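Local coordinates for protein fimbrial structural subunit (Actinomyces naeslundii, PDB 3QDH) that forms the shaft of type 2 fimbriae as their structural subunit and mediates adhesion to streptococci and host cells during oral biofilm development, at residues V83-T88 and A105-K110. Sequence-based numbering, arbitrary orientation.
Sequences VTVTFT and AVFQGK
Phe107 reaches across the interior of a beta sandwich to Val83 and Val85, joining its two sheets in the CnaA-type (DEv-IgG) module of the fimbrial subunit. Strand 82-87 and strand 102-111 belong to different sheets. Their segments run nearly antiparallel, at 158°, with axes 9.0 Å apart, and no hydrogen bond links them; the contact rests on buried apolar side chains. The Phe107 ring enters beside Val83, the two side chains overlapping alongside one another. Val83 CB lies in the ring plane at its edge, 3.7 Å from Phe107 CD1. Because Val83 places CG1 anti to the backbone N (chi1 -176°), this methyl sits by the same edge but out of plane, 3.8 Å from Phe107 CE1, on the side Val85 CG2 also occupies. With CG anti to its carbonyl carbon (chi1 -66°), Phe107 sends its ring toward both valines, and CZ comes 4.1 Å from Val85 CG2. That methyl bridges two residues of the facing strand, since Ala105 CB also touches it. Leu46 and Val28, from strands flanking the pair in the two sheets, pack against Phe107, while Val57 and Ala59 meet Val83. Thr88 occupies the N-cap position of the following helix, and its OG1 hydrogen-bonds to Thr72 O, next to the zinc ligand Asp73. On the ring's Val83 flank, Val83 O approaches Phe107 CE1 obliquely, at 3.7 Å, across the ring plane from Val83 CG1.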
# COMPACT_ATOMS: atom_id res chain seq x y z
N VAL A 83 12.18 8.05 -1.05
CA VAL A 83 11.50 8.93 -2.02
C VAL A 83 11.46 10.35 -1.46
O VAL A 83 11.19 10.54 -0.28
CB VAL A 83 10.08 8.41 -2.33
CG1 VAL A 83 9.42 9.26 -3.41
CG2 VAL A 83 10.14 6.94 -2.75
N THR A 84 11.74 11.34 -2.31
CA THR A 84 11.64 12.73 -1.90
C THR A 84 10.77 13.52 -2.89
O THR A 84 10.78 13.26 -4.10
CB THR A 84 13.02 13.43 -1.77
OG1 THR A 84 13.75 13.34 -3.00
CG2 THR A 84 13.86 12.84 -0.63
N VAL A 85 9.99 14.45 -2.33
CA VAL A 85 9.22 15.42 -3.10
C VAL A 85 9.78 16.76 -2.66
O VAL A 85 9.57 17.20 -1.52
CB VAL A 85 7.71 15.36 -2.79
CG1 VAL A 85 6.94 16.46 -3.59
CG2 VAL A 85 7.17 13.96 -3.08
N THR A 86 10.53 17.40 -3.55
CA THR A 86 11.29 18.57 -3.19
C THR A 86 10.73 19.73 -3.98
O THR A 86 10.68 19.69 -5.21
CB THR A 86 12.80 18.37 -3.50
OG1 THR A 86 13.27 17.19 -2.84
CG2 THR A 86 13.61 19.55 -3.04
N PHE A 87 10.26 20.75 -3.27
CA PHE A 87 9.61 21.87 -3.94
C PHE A 87 10.64 22.82 -4.53
O PHE A 87 11.67 23.08 -3.93
CB PHE A 87 8.62 22.54 -3.00
CG PHE A 87 7.35 21.74 -2.82
CD1 PHE A 87 6.26 21.96 -3.66
CD2 PHE A 87 7.27 20.75 -1.84
CE1 PHE A 87 5.10 21.19 -3.54
CE2 PHE A 87 6.11 19.98 -1.70
CZ PHE A 87 5.02 20.21 -2.56
N THR A 88 10.36 23.33 -5.73
CA THR A 88 11.29 24.20 -6.43
C THR A 88 11.08 25.63 -5.94
O THR A 88 10.19 25.88 -5.12
CB THR A 88 11.02 24.17 -7.95
OG1 THR A 88 9.67 24.59 -8.16
CG2 THR A 88 11.24 22.75 -8.53
N ALA A 105 1.51 14.47 -0.67
CA ALA A 105 1.83 13.58 -1.76
C ALA A 105 1.41 12.17 -1.36
O ALA A 105 1.17 11.90 -0.18
CB ALA A 105 3.31 13.63 -2.10
N VAL A 106 1.32 11.28 -2.34
CA VAL A 106 1.00 9.88 -2.06
C VAL A 106 2.25 9.07 -2.36
O VAL A 106 2.64 8.93 -3.53
CB VAL A 106 -0.19 9.40 -2.92
CG1 VAL A 106 -0.46 7.91 -2.70
CG2 VAL A 106 -1.46 10.21 -2.62
N PHE A 107 2.89 8.54 -1.32
CA PHE A 107 4.04 7.66 -1.51
C PHE A 107 3.54 6.26 -1.76
O PHE A 107 2.48 5.87 -1.26
CB PHE A 107 4.97 7.72 -0.29
CG PHE A 107 5.62 9.06 -0.11
CD1 PHE A 107 6.89 9.30 -0.61
CD2 PHE A 107 4.94 10.11 0.52
CE1 PHE A 107 7.49 10.55 -0.46
CE2 PHE A 107 5.53 11.36 0.68
CZ PHE A 107 6.81 11.58 0.19
N GLN A 108 4.29 5.49 -2.55
CA GLN A 108 3.80 4.18 -2.98
C GLN A 108 4.89 3.22 -3.38
O GLN A 108 6.00 3.62 -3.73
CB GLN A 108 2.80 4.35 -4.13
CG GLN A 108 3.38 5.10 -5.31
CD GLN A 108 2.30 5.54 -6.29
OE1 GLN A 108 1.41 6.33 -5.95
NE2 GLN A 108 2.38 5.03 -7.50
N GLY A 109 4.56 1.94 -3.35
CA GLY A 109 5.47 0.89 -3.78
C GLY A 109 4.68 -0.37 -4.05
O GLY A 109 3.54 -0.50 -3.61
N LYS A 110 5.29 -1.30 -4.78
CA LYS A 110 4.64 -2.56 -5.14
C LYS A 110 4.97 -3.63 -4.10
O LYS A 110 6.14 -3.82 -3.76
CB LYS A 110 5.12 -3.01 -6.52
CG LYS A 110 4.32 -4.16 -7.11
CD LYS A 110 4.69 -4.45 -8.56
CE LYS A 110 5.72 -5.57 -8.66
NZ LYS A 110 5.91 -6.00 -10.08